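Local coordinates for protein GphF Dehydratase 1 (Archangium violaceum, PDB 6MBF) that probably dehydrates a polyketide intermediate and helps rearrange its double bond, serving as a dehydratase domain of the gephyronic acid polyketide synthase, at residues Pro10-Arg15 with Ala62-Pro67; Ala36-His41 with Gly51-Glu56; Arg170-Arg175 with Val210-Tyr215. One frame throughout, in Å; residues are numbered along the deposited sequence. Where two conformers were deposited one is given.

Contact 1: Pro10-Arg15 with Ala62-Pro67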
loop_
_atom_site.group_PDB
_atom_site.type_symbol
_atom_site.label_atom_id
_atom_site.label_comp_id
_atom_site.label_asym_id
_atom_site.label_seq_id
_atom_site.Cartn_x
_atom_site.Cartn_y
_atom_site.Cartn_z
ATOM N N PRO A 10 -13.847 -3.139 3.236
ATOM C CA PRO A 10 -13.283 -4.418 3.712
ATOM C C PRO A 10 -12.184 -4.264 4.751
ATOM O O PRO A 10 -11.871 -5.245 5.442
ATOM C CB PRO A 10 -12.732 -5.066 2.430
ATOM C CG PRO A 10 -13.361 -4.323 1.299
ATOM C CD PRO A 10 -13.598 -2.926 1.802
ATOM N N LEU A 11 -11.578 -3.085 4.870
ATOM C CA LEU A 11 -10.532 -2.829 5.855
ATOM C C LEU A 11 -10.934 -1.806 6.908
ATOM O O LEU A 11 -10.631 -1.990 8.096
ATOM C CB LEU A 11 -9.264 -2.355 5.131
ATOM C CG LEU A 11 -8.661 -3.369 4.160
ATOM C CD1 LEU A 11 -7.666 -2.659 3.259
ATOM C CD2 LEU A 11 -7.991 -4.495 4.933
ATOM N N LEU A 12 -11.614 -0.729 6.496
ATOM C CA LEU A 12 -12.093 0.283 7.432
ATOM C C LEU A 12 -13.158 -0.270 8.369
ATOM O O LEU A 12 -13.259 0.153 9.529
ATOM C CB LEU A 12 -12.683 1.467 6.667
ATOM C CG LEU A 12 -11.867 2.713 6.368
ATOM C CD1 LEU A 12 -12.825 3.785 5.863
ATOM C CD2 LEU A 12 -11.120 3.187 7.595
ATOM N N GLY A 13 -13.988 -1.175 7.872
ATOM C CA GLY A 13 -15.141 -1.614 8.645
ATOM C C GLY A 13 -16.255 -0.598 8.521
ATOM O O GLY A 13 -16.549 -0.113 7.424
ATOM N N ARG A 14 -16.864 -0.246 9.649
ATOM C CA ARG A 14 -17.993 0.670 9.664
ATOM C C ARG A 14 -17.664 1.892 10.511
ATOM O O ARG A 14 -16.897 1.811 11.479
ATOM C CB ARG A 14 -19.253 -0.015 10.211
ATOM C CG ARG A 14 -19.055 -0.650 11.576
ATOM C CD ARG A 14 -20.327 -1.318 12.075
ATOM N NE ARG A 14 -21.356 -0.329 12.375
ATOM C CZ ARG A 14 -21.600 0.146 13.592
ATOM N NH1 ARG A 14 -20.905 -0.292 14.635
ATOM N NH2 ARG A 14 -22.550 1.054 13.764
ATOM N N ARG A 15 -18.249 3.032 10.141
ATOM C CA ARG A 15 -18.117 4.211 10.985
ATOM C C ARG A 15 -19.005 4.055 12.214
ATOM O O ARG A 15 -20.185 3.713 12.100
ATOM C CB ARG A 15 -18.483 5.487 10.229
ATOM C CG ARG A 15 -18.150 6.733 11.033
ATOM C CD ARG A 15 -18.398 8.006 10.259
ATOM N NE ARG A 15 -18.367 9.153 11.159
ATOM C CZ ARG A 15 -18.881 10.343 10.873
ATOM N NH1 ARG A 15 -19.473 10.548 9.703
ATOM N NH2 ARG A 15 -18.822 11.322 11.768
ATOM N N ALA A 62 -10.518 9.292 3.836
ATOM C CA ALA A 62 -10.614 10.599 3.191
ATOM C C ALA A 62 -11.897 10.711 2.382
ATOM O O ALA A 62 -12.572 11.751 2.406
ATOM C CB ALA A 62 -9.401 10.833 2.294
ATOM N N SER A 63 -12.255 9.643 1.664
ATOM C CA SER A 63 -13.442 9.694 0.818
ATOM C C SER A 63 -14.708 9.840 1.649
ATOM O O SER A 63 -15.633 10.566 1.264
ATOM C CB SER A 63 -13.522 8.442 -0.049
ATOM O OG SER A 63 -14.643 8.508 -0.918
ATOM N N ARG A 64 -14.765 9.167 2.793
ATOM C CA ARG A 64 -15.989 9.125 3.584
ATOM C C ARG A 64 -16.106 10.275 4.573
ATOM O O ARG A 64 -17.227 10.677 4.905
ATOM C CB ARG A 64 -16.082 7.788 4.325
ATOM C CG ARG A 64 -16.277 6.615 3.385
ATOM C CD ARG A 64 -15.726 5.299 3.951
ATOM N NE ARG A 64 -16.067 4.169 3.089
ATOM C CZ ARG A 64 -15.460 3.891 1.939
ATOM N NH1 ARG A 64 -14.467 4.656 1.499
ATOM N NH2 ARG A 64 -15.849 2.845 1.221
ATOM N N LEU A 65 -14.988 10.822 5.050
ATOM C CA LEU A 65 -15.034 11.879 6.056
ATOM C C LEU A 65 -14.928 13.276 5.473
ATOM O O LEU A 65 -15.485 14.219 6.045
ATOM C CB LEU A 65 -13.903 11.704 7.073
ATOM C CG LEU A 65 -13.957 10.481 7.980
ATOM C CD1 LEU A 65 -12.766 10.473 8.925
ATOM C CD2 LEU A 65 -15.265 10.459 8.753
ATOM N N LEU A 66 -14.206 13.435 4.379
ATOM C CA LEU A 66 -13.898 14.785 3.935
ATOM C C LEU A 66 -14.824 15.209 2.809
ATOM O O LEU A 66 -15.177 14.391 1.949
ATOM C CB LEU A 66 -12.450 14.880 3.457
ATOM C CG LEU A 66 -11.415 14.600 4.547
ATOM C CD1 LEU A 66 -10.017 14.647 3.978
ATOM C CD2 LEU A 66 -11.553 15.588 5.699
ATOM N N PRO A 67 -15.220 16.477 2.793
ATOM C CA PRO A 67 -16.182 16.940 1.791
ATOM C C PRO A 67 -15.554 17.098 0.417
ATOM O O PRO A 67 -14.342 17.294 0.262
ATOM C CB PRO A 67 -16.616 18.303 2.334
ATOM C CG PRO A 67 -15.384 18.805 3.021
ATOM C CD PRO A 67 -14.768 17.579 3.668
#

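Contact 2: Ala36-His41 with Gly51-Glu56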
loop_
_atom_site.group_PDB
_atom_site.type_symbol
_atom_site.label_atom_id
_atom_site.label_comp_id
_atom_site.label_asym_id
_atom_site.label_seq_id
_atom_site.Cartn_x
_atom_site.Cartn_y
_atom_site.Cartn_z
ATOM N N ALA A 36 -8.484 -11.834 1.810
ATOM C CA ALA A 36 -7.597 -12.989 1.679
ATOM C C ALA A 36 -6.142 -12.584 1.470
ATOM O O ALA A 36 -5.237 -13.322 1.881
ATOM C CB ALA A 36 -8.063 -13.876 0.528
ATOM N N TYR A 37 -5.889 -11.431 0.843
ATOM C CA TYR A 37 -4.505 -11.034 0.596
ATOM C C TYR A 37 -3.745 -10.756 1.887
ATOM O O TYR A 37 -2.508 -10.736 1.868
ATOM C CB TYR A 37 -4.436 -9.798 -0.320
ATOM C CG TYR A 37 -4.564 -8.477 0.412
ATOM C CD1 TYR A 37 -3.440 -7.823 0.923
ATOM C CD2 TYR A 37 -5.802 -7.872 0.585
ATOM C CE1 TYR A 37 -3.554 -6.618 1.606
ATOM C CE2 TYR A 37 -5.918 -6.661 1.254
ATOM C CZ TYR A 37 -4.800 -6.044 1.765
ATOM O OH TYR A 37 -4.928 -4.854 2.439
ATOM N N LEU A 38 -4.452 -10.504 2.992
ATOM C CA LEU A 38 -3.819 -10.334 4.294
ATOM C C LEU A 38 -3.137 -11.602 4.786
ATOM O O LEU A 38 -2.355 -11.525 5.738
ATOM C CB LEU A 38 -4.840 -9.880 5.341
ATOM C CG LEU A 38 -5.466 -8.489 5.179
ATOM C CD1 LEU A 38 -6.334 -8.201 6.392
ATOM C CD2 LEU A 38 -4.399 -7.411 4.998
ATOM N N GLY A 39 -3.412 -12.756 4.184
ATOM C CA GLY A 39 -2.722 -13.980 4.528
ATOM C C GLY A 39 -1.661 -14.397 3.535
ATOM O O GLY A 39 -1.180 -15.535 3.610
ATOM N N GLU A 40 -1.271 -13.519 2.603
ATOM C CA GLU A 40 -0.358 -13.921 1.541
ATOM C C GLU A 40 0.924 -13.091 1.503
ATOM O O GLU A 40 1.625 -13.103 0.492
ATOM C CB GLU A 40 -1.079 -13.880 0.193
ATOM C CG GLU A 40 -2.207 -14.904 0.145
ATOM C CD GLU A 40 -2.341 -15.596 -1.193
ATOM O OE1 GLU A 40 -1.583 -15.258 -2.126
ATOM O OE2 GLU A 40 -3.223 -16.471 -1.308
ATOM N N HIS A 41 1.263 -12.399 2.590
ATOM C CA HIS A 41 2.550 -11.732 2.698
ATOM C C HIS A 41 3.214 -12.103 4.015
ATOM O O HIS A 41 2.619 -11.922 5.084
ATOM C CB HIS A 41 2.412 -10.214 2.593
ATOM C CG HIS A 41 3.697 -9.482 2.837
ATOM N ND1 HIS A 41 3.899 -8.693 3.948
ATOM C CD2 HIS A 41 4.851 -9.444 2.130
ATOM C CE1 HIS A 41 5.119 -8.185 3.909
ATOM N NE2 HIS A 41 5.716 -8.616 2.812
ATOM N N GLY A 51 1.912 -2.749 4.226
ATOM C CA GLY A 51 1.726 -1.328 4.493
ATOM C C GLY A 51 0.732 -0.633 3.579
ATOM O O GLY A 51 0.109 0.356 3.977
ATOM N N VAL A 52 0.560 -1.128 2.346
ATOM C CA VAL A 52 -0.425 -0.526 1.454
ATOM C C VAL A 52 -1.830 -0.616 2.035
ATOM O O VAL A 52 -2.694 0.190 1.677
ATOM C CB VAL A 52 -0.378 -1.156 0.038
ATOM C CG1 VAL A 52 0.856 -0.684 -0.725
ATOM C CG2 VAL A 52 -0.454 -2.693 0.099
ATOM N N THR A 53 -2.074 -1.588 2.922
ATOM C CA THR A 53 -3.331 -1.671 3.654
ATOM C C THR A 53 -3.659 -0.348 4.333
ATOM O O THR A 53 -4.799 0.130 4.268
ATOM C CB THR A 53 -3.242 -2.792 4.692
ATOM O OG1 THR A 53 -2.890 -4.023 4.037
ATOM C CG2 THR A 53 -4.566 -2.955 5.439
ATOM N N TYR A 54 -2.656 0.268 4.963
ATOM C CA TYR A 54 -2.876 1.516 5.691
ATOM C C TYR A 54 -3.136 2.670 4.734
ATOM O O TYR A 54 -3.952 3.552 5.028
ATOM C CB TYR A 54 -1.664 1.821 6.577
ATOM C CG TYR A 54 -1.251 0.637 7.418
ATOM C CD1 TYR A 54 -2.190 -0.058 8.169
ATOM C CD2 TYR A 54 0.069 0.194 7.438
ATOM C CE1 TYR A 54 -1.826 -1.158 8.934
ATOM C CE2 TYR A 54 0.445 -0.909 8.202
ATOM C CZ TYR A 54 -0.507 -1.579 8.948
ATOM O OH TYR A 54 -0.143 -2.675 9.706
ATOM N N LEU A 55 -2.451 2.691 3.592
ATOM C CA LEU A 55 -2.710 3.742 2.612
ATOM C C LEU A 55 -4.140 3.659 2.092
ATOM O O LEU A 55 -4.819 4.687 1.950
ATOM C CB LEU A 55 -1.706 3.641 1.464
ATOM C CG LEU A 55 -0.232 3.841 1.833
ATOM C CD1 LEU A 55 0.652 3.729 0.597
ATOM C CD2 LEU A 55 -0.051 5.199 2.497
ATOM N N GLU A 56 -4.625 2.440 1.819
ATOM C CA GLU A 56 -6.003 2.280 1.360
ATOM C C GLU A 56 -6.996 2.722 2.431
ATOM O O GLU A 56 -7.969 3.423 2.136
ATOM C CB GLU A 56 -6.275 0.828 0.944
ATOM C CG GLU A 56 -7.779 0.492 0.802
ATOM C CD GLU A 56 -8.506 1.287 -0.288
ATOM O OE1 GLU A 56 -7.866 1.981 -1.115
ATOM O OE2 GLU A 56 -9.749 1.211 -0.319
#

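Contact 3: Arg170-Arg175 with Val210-Tyr215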
loop_
_atom_site.group_PDB
_atom_site.type_symbol
_atom_site.label_atom_id
_atom_site.label_comp_id
_atom_site.label_asym_id
_atom_site.label_seq_id
_atom_site.Cartn_x
_atom_site.Cartn_y
_atom_site.Cartn_z
ATOM N N ARG A 170 2.765 -7.723 -14.872
ATOM C CA ARG A 170 2.779 -8.466 -16.124
ATOM C C ARG A 170 4.070 -8.250 -16.897
ATOM O O ARG A 170 4.636 -9.207 -17.441
ATOM C CB ARG A 170 1.578 -8.072 -16.986
ATOM C CG ARG A 170 0.244 -8.307 -16.303
ATOM C CD ARG A 170 0.232 -9.657 -15.602
ATOM N NE ARG A 170 -0.856 -9.768 -14.639
ATOM C CZ ARG A 170 -0.780 -10.476 -13.518
ATOM N NH1 ARG A 170 -1.816 -10.527 -12.696
ATOM N NH2 ARG A 170 0.343 -11.117 -13.214
ATOM N N HIS A 171 4.554 -7.010 -16.931
ATOM C CA HIS A 171 5.750 -6.654 -17.682
ATOM C C HIS A 171 6.476 -5.565 -16.911
ATOM O O HIS A 171 5.847 -4.747 -16.237
ATOM C CB HIS A 171 5.402 -6.173 -19.099
ATOM C CG HIS A 171 6.557 -5.571 -19.840
ATOM N ND1 HIS A 171 7.502 -6.332 -20.495
ATOM C CD2 HIS A 171 6.916 -4.278 -20.031
ATOM C CE1 HIS A 171 8.396 -5.535 -21.054
ATOM N NE2 HIS A 171 8.064 -4.283 -20.789
ATOM N N LEU A 172 7.804 -5.562 -17.006
ATOM C CA LEU A 172 8.603 -4.553 -16.324
ATOM C C LEU A 172 9.866 -4.338 -17.141
ATOM O O LEU A 172 10.523 -5.312 -17.518
ATOM C CB LEU A 172 8.948 -4.979 -14.887
ATOM C CG LEU A 172 9.755 -3.973 -14.044
ATOM C CD1 LEU A 172 8.971 -2.667 -13.794
ATOM C CD2 LEU A 172 10.192 -4.583 -12.725
ATOM N N GLU A 173 10.186 -3.081 -17.434
ATOM C CA GLU A 173 11.429 -2.761 -18.120
ATOM C C GLU A 173 12.132 -1.626 -17.395
ATOM O O GLU A 173 11.485 -0.718 -16.864
ATOM C CB GLU A 173 11.193 -2.385 -19.585
ATOM C CG GLU A 173 10.394 -1.117 -19.801
ATOM C CD GLU A 173 10.143 -0.856 -21.268
ATOM O OE1 GLU A 173 9.445 -1.679 -21.898
ATOM O OE2 GLU A 173 10.658 0.151 -21.795
ATOM N N ARG A 174 13.458 -1.684 -17.360
ATOM C CA ARG A 174 14.219 -0.718 -16.588
ATOM C C ARG A 174 15.249 -0.006 -17.454
ATOM O O ARG A 174 15.680 -0.503 -18.499
ATOM C CB ARG A 174 14.916 -1.382 -15.397
ATOM C CG ARG A 174 16.018 -2.368 -15.768
ATOM C CD ARG A 174 16.762 -2.838 -14.513
ATOM N NE ARG A 174 17.309 -1.716 -13.745
ATOM C CZ ARG A 174 17.729 -1.802 -12.484
ATOM N NH1 ARG A 174 17.664 -2.960 -11.839
ATOM N NH2 ARG A 174 18.205 -0.729 -11.862
ATOM N N ARG A 175 15.626 1.183 -16.998
ATOM C CA ARG A 175 16.709 1.951 -17.604
ATOM C C ARG A 175 17.287 2.833 -16.512
ATOM O O ARG A 175 16.585 3.702 -15.988
ATOM C CB ARG A 175 16.206 2.791 -18.778
ATOM C CG ARG A 175 17.180 3.860 -19.228
ATOM C CD ARG A 175 18.097 3.360 -20.328
ATOM N NE ARG A 175 17.369 3.066 -21.558
ATOM C CZ ARG A 175 17.949 2.866 -22.738
ATOM N NH1 ARG A 175 19.267 2.941 -22.849
ATOM N NH2 ARG A 175 17.213 2.599 -23.809
ATOM N N VAL A 210 9.440 -1.555 -7.711
ATOM C CA VAL A 210 10.620 -0.943 -7.101
ATOM C C VAL A 210 11.527 -2.023 -6.531
ATOM O O VAL A 210 12.755 -1.976 -6.704
ATOM C CB VAL A 210 10.224 0.078 -6.016
ATOM C CG1 VAL A 210 11.480 0.805 -5.499
ATOM C CG2 VAL A 210 9.202 1.068 -6.533
ATOM N N PHE A 211 10.935 -3.017 -5.855
ATOM C CA PHE A 211 11.713 -4.132 -5.311
ATOM C C PHE A 211 12.510 -4.833 -6.401
ATOM O O PHE A 211 13.688 -5.168 -6.206
ATOM C CB PHE A 211 10.790 -5.153 -4.642
ATOM C CG PHE A 211 10.097 -4.664 -3.396
ATOM C CD1 PHE A 211 10.491 -3.507 -2.742
ATOM C CD2 PHE A 211 9.063 -5.415 -2.858
ATOM C CE1 PHE A 211 9.843 -3.105 -1.576
ATOM C CE2 PHE A 211 8.410 -5.011 -1.701
ATOM C CZ PHE A 211 8.806 -3.857 -1.065
ATOM N N ALA A 212 11.872 -5.088 -7.547
ATOM C CA ALA A 212 12.533 -5.811 -8.628
ATOM C C ALA A 212 13.754 -5.056 -9.135
ATOM O O ALA A 212 14.759 -5.671 -9.503
ATOM C CB ALA A 212 11.542 -6.070 -9.768
ATOM N N LEU A 213 13.695 -3.721 -9.160
ATOM C CA LEU A 213 14.871 -2.952 -9.556
ATOM C C LEU A 213 15.967 -3.039 -8.500
ATOM O O LEU A 213 17.134 -3.303 -8.821
ATOM C CB LEU A 213 14.486 -1.497 -9.824
ATOM C CG LEU A 213 14.395 -1.176 -11.310
ATOM C CD1 LEU A 213 13.231 -1.945 -11.935
ATOM C CD2 LEU A 213 14.249 0.317 -11.516
ATOM N N ILE A 214 15.606 -2.837 -7.229
ATOM C CA ILE A 214 16.581 -2.911 -6.143
ATOM C C ILE A 214 17.297 -4.260 -6.148
ATOM O O ILE A 214 18.530 -4.326 -6.111
ATOM C CB ILE A 214 15.893 -2.652 -4.790
ATOM C CG1 ILE A 214 15.417 -1.197 -4.689
ATOM C CG2 ILE A 214 16.823 -3.008 -3.645
ATOM C CD1 ILE A 214 14.417 -0.973 -3.570
ATOM N N TYR A 215 16.533 -5.355 -6.204
ATOM C CA TYR A 215 17.087 -6.688 -5.974
ATOM C C TYR A 215 17.893 -7.200 -7.158
ATOM O O TYR A 215 18.513 -8.268 -7.056
ATOM C CB TYR A 215 15.966 -7.665 -5.607
ATOM C CG TYR A 215 15.357 -7.361 -4.252
ATOM C CD1 TYR A 215 13.993 -7.510 -4.023
ATOM C CD2 TYR A 215 16.153 -6.915 -3.201
ATOM C CE1 TYR A 215 13.441 -7.234 -2.771
ATOM C CE2 TYR A 215 15.609 -6.629 -1.958
ATOM C CZ TYR A 215 14.253 -6.789 -1.753
ATOM O OH TYR A 215 13.720 -6.510 -0.521
HETATM O O HOH W 1 15.890 -5.150 -12.504
#

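Contact 1: Pro10-Arg15 with Ala62-Pro67
Leu-12 and Arg-64 run alongside each other, pointing opposite ways, methyl CD1 of Leu-12 meeting CD of Arg-64 at 3.8 Å, so it is the aliphatic part of the arginine that does the packing. A second pair lies beside it: CD2 of Leu-65 sits 4.0 Å above one face of the Arg-15 guanidinium, displaced toward its rim, with Arg-15 NE the nearest atom at 4.1 Å. Arg-15 gets there by a fully drawn-out chain, CG trans to the backbone N (chi1 -171°), which carries the flat group across to the helix. No hydrogen bond crosses between 10-15 and 62-67. The contact thus joins the last turn of helix 52-65, the long helix of a hot-dog fold, to the short edge strand 14-15 and the turn before it. That turn bends at Gly-13, whose positive phi (80°) would press a CB against the preceding carbonyl. The charged ends are anchored further out: Arg-15 NH2 forms a salt bridge with Asp-18, and Arg-64 NH1 pairs with Glu-197 and also bonds to Ala-60 O. Leu-12 and Leu-65 both touch Phe-26 of strand 23-30. The helix closes with Leu-66 N bonded to Ala-62 O at 3.1 Å.

Contact 2: Ala36-His41 with Gly51-Glu56
The N-terminal part of helix 52-65, in one of the hot-dog units of the dehydratase, is tied to the short 3-10 segment 36-38 by Tyr-37 and Thr-53. Tyr-37 OH donates to Thr-53 OG1 at 2.7 Å, and the threonine oxygen lies at the ring edge, close to the ring plane. OG1 of Thr-53 also bonds to Leu-50 O and is gripped twice in a buried setting. Thr-53 holds OG1 beside its own backbone N (chi1 -56°), turned to the phenol, while its CG2 comes within 3.6 Å of Tyr-37 OH. Leu-38 lies beside the pair: its CD2 reaches Thr-53 OG1 at 3.8 Å, and its CG stands 4.2 Å above a face of the Tyr-37 ring, offset toward the rim. A phenylalanine at Tyr-37 would probably leave Thr-53 OG1 without its donor and the loop without its polar tie to the helix. The 3-10 turn is itself fixed by Gly-39 N on Ala-36 O at 3.0 Å. Pro-200 of helix 200-214 touches Tyr-37, and a bound magnesium ion lies about 8 Å from the Thr-53 side chain. The contact thus holds a loop against the N-terminal end of the long helix of a hot-dog fold.

Contact 3: Arg170-Arg175 with Val210-Tyr215
Leu-172 and Arg-174, alternate residues on one face of strand 169-175, meet Ala-212 and Leu-213 near the C-terminal end of helix 200-214. The tight part is apolar. CD2 of Leu-172 presses on Ala-212 CB at 3.6 Å and touches Leu-213 CD1 at 4.1 Å; Leu-213 is also in touch with Ala-179, Leu-246 and Leu-248 of neighbouring strands. Beside this, the Arg-174 guanidinium lies flat over Leu-213, whose CG stands 3.6 Å above the centre of one face. Arg-174 is set by CG lodged between backbone N and carbonyl carbon (chi1 67°) and by a bend at chi3, which folds the chain back over the leucine. Its NH1 donates to Leu-213 O at 3.1 Å, meeting a lone pair of that oxygen in the carbonyl plane; the bond is bent (139°), and the oxygen is tilted from the guanidinium plane. The positive group would probably suit the partial negative charge at the helix end. The looser, wetter side starts here: a water accepts from Arg-174 NH1 at 2.9 Å and donates to Ala-212 O at 3.2 Å, and Arg-174 NH2 bonds to Gly-176 O. On the strand's outer side, exposed His-171 donates from NE2 to Glu-173 OE1 at 3.1 Å, almost straight and in the ring plane, meeting the anti lone pair. Arg-170 and His-171, at the start of this segment, both face His-182 in a classic beta bulge. The axes of strand and helix approach to 9.8 Å and cross at -48°, the packing of a hot-dog fold, in which an antiparallel sheet wraps a long helix.

How the contacts relate
Contacts 1 and 2 share helix 52-65: contact 2 holds its start, contact 1 its end. They meet through Leu-11, whose CD1 packs on Tyr-37 OH at 3.6 Å. Contact 3 uses the other long helix, 200-214, on the far side of the chain's centre from contact 1, about 33 Å between centres. Contact 2, wholly buried near the middle, relies on a hydroxyl pair. Contact 1, partly buried and about 16 Å from the chain's centre, has only apolar and guanidinium-face packing, its arginine charges being met outside the two segments. Contact 3 mixes a buried leucine core with an arginine bond and a bridging water. Together they fit a double hot-dog architecture.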